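Local atomic coordinates of myosin-I heavy chain (Dictyostelium discoideum, PDB entry 5EJY), a protein that moves along actin as an ATP-driven motor and takes part in the early steps of phagocytosis and adhesion, the piece described here being a MyTH4-FERM part of its tail. Residues D464-I469 / Q478-D483; V412-Q417 / F427-N432; N434-Y439 / V450-Q455; M446-K451 / I469-K474. All blocks are in the same frame, centred on the assembly; numbering follows the deposited sequence.

Contact 1 (D464-I469 / Q478-D483); sequences DKSVSI and QAFTGD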
# COMPACT_ATOMS: atom_id res chain seq x y z
N ASP A 464 -19.41 -2.46 -4.56
CA ASP A 464 -18.19 -3.23 -4.75
C ASP A 464 -17.68 -3.15 -6.18
O ASP A 464 -16.49 -3.34 -6.44
CB ASP A 464 -18.42 -4.69 -4.38
CG ASP A 464 -18.66 -4.87 -2.90
OD1 ASP A 464 -18.09 -4.08 -2.12
OD2 ASP A 464 -19.42 -5.80 -2.51
N LYS A 465 -18.59 -2.88 -7.12
CA LYS A 465 -18.27 -3.01 -8.53
C LYS A 465 -18.57 -1.78 -9.39
O LYS A 465 -18.29 -1.78 -10.58
CB LYS A 465 -19.01 -4.21 -9.12
CG LYS A 465 -18.53 -5.55 -8.57
CD LYS A 465 -19.27 -6.71 -9.21
CE LYS A 465 -18.97 -6.83 -10.69
NZ LYS A 465 -19.72 -7.94 -11.33
N SER A 466 -19.14 -0.74 -8.80
CA SER A 466 -19.57 0.39 -9.61
C SER A 466 -19.58 1.70 -8.84
O SER A 466 -19.54 1.71 -7.61
CB SER A 466 -20.97 0.14 -10.16
OG SER A 466 -21.92 0.19 -9.10
N VAL A 467 -19.64 2.80 -9.58
CA VAL A 467 -19.91 4.10 -9.00
C VAL A 467 -21.07 4.70 -9.80
O VAL A 467 -21.07 4.65 -11.03
CB VAL A 467 -18.70 5.05 -9.08
CG1 VAL A 467 -19.03 6.40 -8.45
CG2 VAL A 467 -17.48 4.42 -8.39
N SER A 468 -22.03 5.26 -9.10
CA SER A 468 -23.19 5.87 -9.73
C SER A 468 -23.02 7.37 -9.86
O SER A 468 -22.96 8.10 -8.86
CB SER A 468 -24.45 5.51 -8.94
OG SER A 468 -24.73 4.14 -9.15
N ILE A 469 -22.91 7.83 -11.09
CA ILE A 469 -22.59 9.22 -11.37
C ILE A 469 -23.83 9.90 -11.94
O ILE A 469 -24.51 9.34 -12.79
CB ILE A 469 -21.45 9.29 -12.38
CG1 ILE A 469 -20.16 8.76 -11.73
CG2 ILE A 469 -21.26 10.71 -12.88
CD1 ILE A 469 -19.34 7.92 -12.69
N GLN A 478 -24.53 4.14 -14.03
CA GLN A 478 -23.89 3.23 -13.09
C GLN A 478 -22.70 2.64 -13.81
O GLN A 478 -22.82 1.70 -14.61
CB GLN A 478 -24.84 2.12 -12.60
CG GLN A 478 -24.15 1.19 -11.59
CD GLN A 478 -25.08 0.14 -11.02
OE1 GLN A 478 -26.13 -0.14 -11.58
NE2 GLN A 478 -24.68 -0.44 -9.89
N ALA A 479 -21.55 3.25 -13.55
CA ALA A 479 -20.30 2.87 -14.20
C ALA A 479 -19.63 1.72 -13.46
O ALA A 479 -19.13 1.90 -12.35
CB ALA A 479 -19.34 4.07 -14.27
N PHE A 480 -19.62 0.55 -14.08
CA PHE A 480 -18.93 -0.61 -13.54
C PHE A 480 -17.45 -0.53 -13.87
O PHE A 480 -17.07 -0.18 -14.98
CB PHE A 480 -19.51 -1.91 -14.08
CG PHE A 480 -20.92 -2.16 -13.62
CD1 PHE A 480 -21.16 -2.70 -12.36
CD2 PHE A 480 -21.99 -1.79 -14.40
CE1 PHE A 480 -22.45 -2.91 -11.92
CE2 PHE A 480 -23.30 -2.00 -13.96
CZ PHE A 480 -23.52 -2.57 -12.72
N THR A 481 -16.62 -0.85 -12.89
CA THR A 481 -15.18 -0.76 -13.08
C THR A 481 -14.50 -1.67 -12.08
O THR A 481 -15.02 -1.91 -11.00
CB THR A 481 -14.69 0.70 -12.92
OG1 THR A 481 -13.31 0.78 -13.27
CG2 THR A 481 -14.90 1.19 -11.48
N GLY A 482 -13.35 -2.21 -12.46
CA GLY A 482 -12.63 -3.10 -11.57
C GLY A 482 -12.03 -2.40 -10.36
O GLY A 482 -11.87 -3.00 -9.31
N ASP A 483 -11.68 -1.13 -10.52
CA ASP A 483 -11.02 -0.39 -9.43
C ASP A 483 -11.93 0.72 -8.91
O ASP A 483 -11.66 1.90 -9.13
CB ASP A 483 -9.71 0.21 -9.93
CG ASP A 483 -8.78 0.66 -8.78
OD1 ASP A 483 -9.21 0.84 -7.63
OD2 ASP A 483 -7.59 0.85 -9.04
O HOH W 1 -14.71 -3.86 -8.65
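Lys465 starts the contact through its carbonyl O, which accepts the N-H of Thr481 at 3.0 Å and also meets the CA-H of Phe480. Ser466, opposite Phe480 in a non-hydrogen-bonded pair, carries the polar link. With chi1 at 70° its OG stands between the backbone N and the carbonyl carbon, where it accepts a nearly straight bond of 2.9 Å from Gln478 NE2, almost in the plane of the amide. The same OG is hydrogen-bonded to Asp463 OD1, so a small hydroxyl suits a place between amide and carboxylate, and Ser466 CB rests 3.6 Å from Phe480 CD1. Val467 exchanges two backbone bonds with Ala479, and its side chain turns to the other face, against helix 484-499. Ser468 OG lies 3.9 Å from Gln478 CG, on a chain extended beside both serines; an alanine in place of Gln478 would probably leave Ser466 OG without its amide donor and open a gap where CG had lain. On the Val467 face Ile469 CD1 packs 4.2 Å from Ala479 CB, a methyl small enough to let Phe427 approach too. The ladder is that of an antiparallel beta hairpin in the PH-like F3 lobe of a FERM domain.

Contact 2 (V412-Q417 / F427-N432); sequences VVCEHQ and FVLALN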
# COMPACT_ATOMS: atom_id res chain seq x y z
N VAL A 412 -9.89 5.69 -16.27
CA VAL A 412 -10.57 4.57 -15.64
C VAL A 412 -11.36 3.79 -16.71
O VAL A 412 -12.20 4.37 -17.41
CB VAL A 412 -11.56 5.04 -14.55
CG1 VAL A 412 -12.22 3.84 -13.87
CG2 VAL A 412 -10.86 5.93 -13.52
N VAL A 413 -11.09 2.50 -16.82
CA VAL A 413 -11.81 1.65 -17.77
C VAL A 413 -13.14 1.22 -17.17
O VAL A 413 -13.19 0.68 -16.06
CB VAL A 413 -10.99 0.39 -18.14
CG1 VAL A 413 -11.78 -0.54 -19.07
CG2 VAL A 413 -9.66 0.78 -18.78
N CYS A 414 -14.24 1.47 -17.89
CA CYS A 414 -15.56 1.18 -17.37
C CYS A 414 -16.46 0.46 -18.37
O CYS A 414 -16.16 0.37 -19.57
CB CYS A 414 -16.28 2.47 -16.96
SG CYS A 414 -15.44 3.47 -15.74
N GLU A 415 -17.57 -0.03 -17.85
CA GLU A 415 -18.66 -0.50 -18.71
C GLU A 415 -19.98 -0.19 -18.03
O GLU A 415 -20.03 0.09 -16.83
CB GLU A 415 -18.50 -1.99 -19.01
CG GLU A 415 -18.58 -2.89 -17.80
CD GLU A 415 -18.12 -4.30 -18.11
OE1 GLU A 415 -17.09 -4.45 -18.82
OE2 GLU A 415 -18.78 -5.26 -17.66
N HIS A 416 -21.06 -0.22 -18.80
CA HIS A 416 -22.37 0.02 -18.22
C HIS A 416 -23.37 -0.98 -18.81
O HIS A 416 -23.08 -1.63 -19.82
CB HIS A 416 -22.84 1.46 -18.44
CG HIS A 416 -23.38 1.72 -19.81
ND1 HIS A 416 -24.69 1.45 -20.16
CD2 HIS A 416 -22.79 2.22 -20.93
CE1 HIS A 416 -24.88 1.77 -21.43
NE2 HIS A 416 -23.74 2.24 -21.92
N GLN A 417 -24.51 -1.11 -18.16
CA GLN A 417 -25.52 -2.07 -18.57
C GLN A 417 -26.87 -1.40 -18.75
O GLN A 417 -27.90 -2.03 -18.56
CB GLN A 417 -25.65 -3.16 -17.50
CG GLN A 417 -24.36 -3.86 -17.17
CD GLN A 417 -24.54 -5.02 -16.22
OE1 GLN A 417 -25.44 -5.01 -15.37
NE2 GLN A 417 -23.69 -6.03 -16.36
N PHE A 427 -16.53 1.95 -22.23
CA PHE A 427 -16.08 3.31 -22.39
C PHE A 427 -14.95 3.60 -21.38
O PHE A 427 -14.61 2.74 -20.56
CB PHE A 427 -17.24 4.29 -22.18
CG PHE A 427 -17.92 4.15 -20.84
CD1 PHE A 427 -18.87 3.16 -20.64
CD2 PHE A 427 -17.60 5.00 -19.79
CE1 PHE A 427 -19.50 3.02 -19.40
CE2 PHE A 427 -18.22 4.87 -18.55
CZ PHE A 427 -19.18 3.88 -18.36
N VAL A 428 -14.41 4.80 -21.46
CA VAL A 428 -13.34 5.21 -20.54
C VAL A 428 -13.87 6.44 -19.83
O VAL A 428 -14.52 7.30 -20.45
CB VAL A 428 -12.06 5.56 -21.32
CG1 VAL A 428 -11.08 6.36 -20.46
CG2 VAL A 428 -11.41 4.29 -21.87
N LEU A 429 -13.68 6.52 -18.53
CA LEU A 429 -13.87 7.79 -17.84
C LEU A 429 -12.52 8.47 -17.77
O LEU A 429 -11.55 7.91 -17.24
CB LEU A 429 -14.46 7.60 -16.45
CG LEU A 429 -15.91 7.11 -16.42
CD1 LEU A 429 -16.46 7.06 -15.00
CD2 LEU A 429 -16.78 8.03 -17.29
N ALA A 430 -12.43 9.66 -18.34
CA ALA A 430 -11.21 10.44 -18.30
C ALA A 430 -11.47 11.65 -17.41
O ALA A 430 -12.22 12.56 -17.80
CB ALA A 430 -10.81 10.87 -19.71
N LEU A 431 -10.90 11.66 -16.21
CA LEU A 431 -11.18 12.73 -15.25
C LEU A 431 -10.05 13.76 -15.19
O LEU A 431 -8.87 13.42 -15.12
CB LEU A 431 -11.48 12.18 -13.85
CG LEU A 431 -12.74 11.31 -13.66
CD1 LEU A 431 -12.48 9.92 -14.21
CD2 LEU A 431 -13.14 11.24 -12.20
N ASN A 432 -10.43 15.03 -15.25
CA ASN A 432 -9.47 16.12 -15.11
C ASN A 432 -10.16 17.28 -14.41
O ASN A 432 -11.30 17.13 -13.95
CB ASN A 432 -8.88 16.52 -16.47
CG ASN A 432 -9.95 16.90 -17.48
OD1 ASN A 432 -11.02 17.37 -17.11
ND2 ASN A 432 -9.66 16.70 -18.76
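The antiparallel beta hairpin of strands 410-415 and 426-432 brings Cys414 under the ring of Phe427 and fixes them as a hydrogen-bonded pair. Cys414 N donates to Phe427 O at 3.0 Å; in return Phe427 N reaches Cys414 O at 3.1 Å. One rung further, Val412 and Leu429 exchange bonds, the shorter being Leu429 N to Val412 O at 2.8 Å. The strands diverge from exact antiparallel, their directions lying 138° apart.

Phe427 has its CG between the backbone N and the carbonyl carbon (chi1 57°), and its ring bends back over the neighbouring strand. Cys414 CB makes a CH-pi contact with one face, 3.5 Å from Phe427 CE2, while the compact thiol continues to Leu429, with SG 3.7 Å from CG. At the rim of the ring, Phe427 CE1 meets the edge of the His416 imidazole in its plane, 3.7 Å from His416 CD2. Hydrogen bonds of ND1 to Ser418 N and of NE2 to Tyr423 O fix the rotation of that imidazole, consistent with a neutral ring protonated on NE2. Val412, Leu429 and Leu431 are branched and apolar, as befits residues that face helix 484-499. Such a hairpin, one face packed on the C-terminal helix, is characteristic of the PH-like F3 lobe of FERM domains.

Contact 3 (N434-Y439 / V450-Q455); sequences NGINIY and VKYSNQ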
# COMPACT_ATOMS: atom_id res chain seq x y z
N ASN A 434 -11.54 19.72 -15.61
CA ASN A 434 -12.70 20.18 -16.39
C ASN A 434 -13.95 19.34 -16.25
O ASN A 434 -15.01 19.73 -16.74
CB ASN A 434 -12.33 20.25 -17.87
CG ASN A 434 -11.27 21.27 -18.14
OD1 ASN A 434 -11.22 22.31 -17.48
ND2 ASN A 434 -10.39 20.99 -19.09
N GLY A 435 -13.84 18.18 -15.61
CA GLY A 435 -14.99 17.30 -15.45
C GLY A 435 -14.72 15.82 -15.59
O GLY A 435 -13.58 15.37 -15.78
N ILE A 436 -15.80 15.04 -15.47
CA ILE A 436 -15.76 13.61 -15.67
C ILE A 436 -16.14 13.30 -17.10
O ILE A 436 -17.32 13.36 -17.47
CB ILE A 436 -16.72 12.89 -14.72
CG1 ILE A 436 -16.41 13.27 -13.27
CG2 ILE A 436 -16.63 11.38 -14.92
CD1 ILE A 436 -17.48 12.88 -12.28
N ASN A 437 -15.15 12.98 -17.91
CA ASN A 437 -15.37 12.84 -19.34
C ASN A 437 -15.58 11.40 -19.81
O ASN A 437 -14.79 10.50 -19.53
CB ASN A 437 -14.21 13.50 -20.09
CG ASN A 437 -13.98 14.92 -19.63
OD1 ASN A 437 -14.82 15.79 -19.86
ND2 ASN A 437 -12.85 15.16 -18.96
N ILE A 438 -16.68 11.19 -20.51
CA ILE A 438 -16.96 9.89 -21.09
C ILE A 438 -16.32 9.86 -22.46
O ILE A 438 -16.62 10.69 -23.33
CB ILE A 438 -18.49 9.64 -21.22
CG1 ILE A 438 -19.15 9.70 -19.83
CG2 ILE A 438 -18.75 8.30 -21.87
CD1 ILE A 438 -20.69 9.78 -19.84
N TYR A 439 -15.44 8.88 -22.65
CA TYR A 439 -14.62 8.80 -23.84
C TYR A 439 -14.79 7.44 -24.48
O TYR A 439 -14.87 6.42 -23.79
CB TYR A 439 -13.16 9.01 -23.44
CG TYR A 439 -12.15 8.85 -24.54
CD1 TYR A 439 -11.84 9.90 -25.39
CD2 TYR A 439 -11.46 7.65 -24.70
CE1 TYR A 439 -10.89 9.77 -26.38
CE2 TYR A 439 -10.51 7.51 -25.69
CZ TYR A 439 -10.23 8.57 -26.52
OH TYR A 439 -9.28 8.44 -27.52
N VAL A 450 -19.27 15.17 -17.88
CA VAL A 450 -20.11 15.13 -16.70
C VAL A 450 -19.55 16.04 -15.62
O VAL A 450 -18.34 16.08 -15.39
CB VAL A 450 -20.27 13.68 -16.19
CG1 VAL A 450 -21.12 13.65 -14.93
CG2 VAL A 450 -20.89 12.81 -17.29
N LYS A 451 -20.43 16.79 -14.96
CA LYS A 451 -20.00 17.83 -14.02
C LYS A 451 -19.79 17.33 -12.59
O LYS A 451 -20.65 16.65 -12.04
CB LYS A 451 -21.03 18.97 -13.98
CG LYS A 451 -21.27 19.67 -15.31
CD LYS A 451 -22.47 20.61 -15.17
CE LYS A 451 -23.02 21.04 -16.52
NZ LYS A 451 -21.98 21.72 -17.34
N TYR A 452 -18.67 17.72 -11.97
CA TYR A 452 -18.47 17.46 -10.55
C TYR A 452 -19.57 18.13 -9.74
O TYR A 452 -19.97 17.63 -8.68
CB TYR A 452 -17.10 17.97 -10.08
CG TYR A 452 -15.93 17.24 -10.70
CD1 TYR A 452 -15.66 15.91 -10.38
CD2 TYR A 452 -15.10 17.87 -11.61
CE1 TYR A 452 -14.57 15.24 -10.95
CE2 TYR A 452 -14.02 17.21 -12.19
CZ TYR A 452 -13.77 15.88 -11.86
OH TYR A 452 -12.71 15.23 -12.44
N SER A 453 -20.07 19.27 -10.24
CA SER A 453 -21.07 20.03 -9.50
C SER A 453 -22.42 19.30 -9.43
O SER A 453 -23.28 19.64 -8.62
CB SER A 453 -21.25 21.43 -10.09
OG SER A 453 -21.72 21.36 -11.42
N ASN A 454 -22.60 18.29 -10.28
CA ASN A 454 -23.82 17.50 -10.21
C ASN A 454 -23.77 16.29 -9.27
O ASN A 454 -24.79 15.66 -9.02
CB ASN A 454 -24.26 17.09 -11.61
CG ASN A 454 -24.90 18.23 -12.35
OD1 ASN A 454 -25.46 19.14 -11.72
ND2 ASN A 454 -24.82 18.23 -13.67
N GLN A 455 -22.59 16.00 -8.73
CA GLN A 455 -22.44 14.84 -7.85
C GLN A 455 -22.76 15.15 -6.39
O GLN A 455 -22.51 16.26 -5.91
CB GLN A 455 -21.04 14.24 -7.98
CG GLN A 455 -20.59 14.09 -9.42
CD GLN A 455 -21.66 13.44 -10.28
OE1 GLN A 455 -22.33 12.50 -9.84
NE2 GLN A 455 -21.83 13.93 -11.49
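Lys451 O, one residue beyond the rung joining Ile436 to Val450, is gripped from opposite faces of its carbonyl plane by Gln455 NE2 at 3.0 Å and by Asn454 N at 3.1 Å. The Asn454 bond belongs to the short 3-10 turn 452-454, the Gln455 side chain adds a second tie, and its OE1 goes to Ile470 N. The rung itself is short: Ile436 N lies 2.7 Å from Val450 O, and Val450 N returns the bond to Ile436 O. It ends the pairing of strands 435-440 and 445-450 in the four-stranded antiparallel sheet of the PH-like F3 lobe. Gly435 fits here because a CB would collide with Val450 O and, at its phi of 141°, be jammed against the carbonyl O of Asn434. The Tyr452 ring uses the room, its CE2 3.4 Å from Gly435 CA and one face over Ile436 N, while Ile436 CG1 meets its CE1 at 3.6 Å. Its hydroxyl is hydrogen-bonded to Asn432 O. A leucine in place of Tyr452 would probably leave Asn432 O without this hydroxyl partner and open a gap beside Gly435. On the same face of the sheet as Ile436, Ile438 CD1 touches Val450 CG2 at 4.0 Å, both beta-branched, as suits a strand.

Contact 4 (M446-K451 / I469-K474); sequences MLESVK and IILENK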
# COMPACT_ATOMS: atom_id res chain seq x y z
N MET A 446 -14.43 12.01 -27.34
CA MET A 446 -15.17 12.36 -26.14
C MET A 446 -16.65 12.41 -26.47
O MET A 446 -17.05 12.94 -27.51
CB MET A 446 -14.74 13.73 -25.62
CG MET A 446 -13.30 13.78 -25.11
SD MET A 446 -13.11 12.85 -23.57
CE MET A 446 -11.34 13.02 -23.28
N LEU A 447 -17.47 11.88 -25.57
CA LEU A 447 -18.91 11.80 -25.81
C LEU A 447 -19.70 12.77 -24.95
O LEU A 447 -20.74 13.29 -25.38
CB LEU A 447 -19.41 10.38 -25.58
CG LEU A 447 -18.83 9.30 -26.50
CD1 LEU A 447 -19.44 7.97 -26.15
CD2 LEU A 447 -19.06 9.65 -27.97
N GLU A 448 -19.22 13.02 -23.74
CA GLU A 448 -19.94 13.85 -22.79
C GLU A 448 -19.01 14.29 -21.68
O GLU A 448 -18.10 13.56 -21.30
CB GLU A 448 -21.11 13.06 -22.19
CG GLU A 448 -22.03 13.88 -21.31
CD GLU A 448 -23.42 13.25 -21.18
OE1 GLU A 448 -23.83 12.53 -22.12
OE2 GLU A 448 -24.08 13.47 -20.14
N SER A 449 -19.23 15.50 -21.16
CA SER A 449 -18.48 15.99 -20.01
C SER A 449 -19.40 16.11 -18.81
O SER A 449 -20.22 17.03 -18.72
CB SER A 449 -17.83 17.35 -20.30
OG SER A 449 -17.24 17.89 -19.12
N VAL A 450 -19.27 15.17 -17.88
CA VAL A 450 -20.11 15.13 -16.70
C VAL A 450 -19.55 16.04 -15.62
O VAL A 450 -18.34 16.08 -15.39
CB VAL A 450 -20.27 13.68 -16.19
CG1 VAL A 450 -21.12 13.65 -14.93
CG2 VAL A 450 -20.89 12.81 -17.29
N LYS A 451 -20.43 16.79 -14.96
CA LYS A 451 -20.00 17.83 -14.02
C LYS A 451 -19.79 17.33 -12.59
O LYS A 451 -20.65 16.65 -12.04
CB LYS A 451 -21.03 18.97 -13.98
CG LYS A 451 -21.27 19.67 -15.31
CD LYS A 451 -22.47 20.61 -15.17
CE LYS A 451 -23.02 21.04 -16.52
NZ LYS A 451 -21.98 21.72 -17.34
N ILE A 469 -22.91 7.83 -11.09
CA ILE A 469 -22.59 9.22 -11.37
C ILE A 469 -23.83 9.90 -11.94
O ILE A 469 -24.51 9.34 -12.79
CB ILE A 469 -21.45 9.29 -12.38
CG1 ILE A 469 -20.16 8.76 -11.73
CG2 ILE A 469 -21.26 10.71 -12.88
CD1 ILE A 469 -19.34 7.92 -12.69
N ILE A 470 -24.13 11.10 -11.45
CA ILE A 470 -25.35 11.78 -11.86
C ILE A 470 -25.10 12.65 -13.08
O ILE A 470 -24.17 13.48 -13.10
CB ILE A 470 -25.92 12.65 -10.73
CG1 ILE A 470 -26.10 11.82 -9.46
CG2 ILE A 470 -27.26 13.28 -11.15
CD1 ILE A 470 -27.17 10.77 -9.58
N LEU A 471 -25.93 12.46 -14.10
CA LEU A 471 -25.85 13.27 -15.31
C LEU A 471 -26.66 14.56 -15.19
O LEU A 471 -27.41 14.75 -14.22
CB LEU A 471 -26.28 12.45 -16.52
CG LEU A 471 -25.58 11.09 -16.57
CD1 LEU A 471 -26.11 10.20 -17.69
CD2 LEU A 471 -24.06 11.28 -16.68
N GLU A 472 -26.49 15.46 -16.15
CA GLU A 472 -27.14 16.77 -16.08
C GLU A 472 -28.67 16.66 -16.04
O GLU A 472 -29.34 17.50 -15.43
CB GLU A 472 -26.67 17.66 -17.24
CG GLU A 472 -27.33 19.03 -17.30
CD GLU A 472 -27.08 19.88 -16.05
OE1 GLU A 472 -25.92 19.94 -15.59
OE2 GLU A 472 -28.05 20.48 -15.53
N ASN A 473 -29.22 15.61 -16.66
CA ASN A 473 -30.67 15.42 -16.70
C ASN A 473 -31.23 14.68 -15.50
O ASN A 473 -32.39 14.26 -15.48
CB ASN A 473 -31.11 14.74 -18.00
CG ASN A 473 -30.44 13.39 -18.22
OD1 ASN A 473 -30.00 12.74 -17.28
ND2 ASN A 473 -30.38 12.96 -19.48
N LYS A 474 -30.38 14.52 -14.49
CA LYS A 474 -30.76 13.87 -13.25
C LYS A 474 -30.78 12.34 -13.31
O LYS A 474 -31.04 11.70 -12.30
CB LYS A 474 -32.09 14.42 -12.71
CG LYS A 474 -32.10 15.93 -12.48
CD LYS A 474 -33.18 16.35 -11.49
CE LYS A 474 -33.02 17.81 -11.09
NZ LYS A 474 -31.82 18.06 -10.23
O HOH W 2 -24.55 14.99 -17.95
O HOH W 3 -23.50 16.00 -14.66
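Val450 makes the apolar part of the contact, spreading its two methyls between Ile469 and Leu471. CG1, anti to the backbone N (chi1 178°), meets Ile469 CG2 at 3.6 Å and lies as close to the carbonyl O of Ile470. CG2 points to Leu471 instead and touches its CD2 at 3.6 Å. A forked, beta-branched residue suits a spot with two partners. The Glu448 side chain crosses that of Leu471 at about a right angle, so that the same leucine methyl also faces the carboxylate.

Two waters supply the polar links, since no direct hydrogen bond joins 446-451 to 469-474. One donates to Glu448 OE2 and accepts from Glu472 N, at 2.7 Å from each. The other takes the N-H of Lys451 at 3.2 Å and gives a proton to Ile470 O at 3.0 Å. Glu448 is anchored at its other oxygen, OE1, by the hydroxyl of Tyr423.

Opposite charges come near without pairing. The Lys451 chain brings CE to 3.2 Å from Glu472 OE1, but its last torsion (chi4 -58°) turns NZ aside, leaving it 4.7 Å from that oxygen. Glu472 OE1 is bound instead by Asn454 ND2.

The touching parts, 448-451 and 469-472, run 97° apart and join the end of edge strand 445-450 in the four-stranded sheet to the end of strand 466-470 in the other sheet, where the type I turn Leu471-Lys474 begins, in the PH-like F3 lobe. The chemistry implies a seam closed by methyls inside and bridged by water nearer the surface, where the Lys451 charge would probably add only mild attraction.

In the fold
All four contacts lie in the F3 lobe of the FERM domain, where a four-stranded and a three-stranded antiparallel sheet pack with helix 484-499. Contact 2 comes first along the chain, then contact 3 in the same sheet, centres about 11 Å apart. Contact 1 is the later hairpin, in the smaller sheet, and contact 4 ties edge strand 445-450 to the end of that hairpin's first strand. Contacts 3 and 4, about 6 Å apart between centres, share Val450 and Lys451; contacts 1 and 4 share Ile469. Strand 476-480 also bonds to strand 410-415 through Phe480 N and Glu415 O, joining the sheets there and making them, with the helix, one compact lobe of the tail.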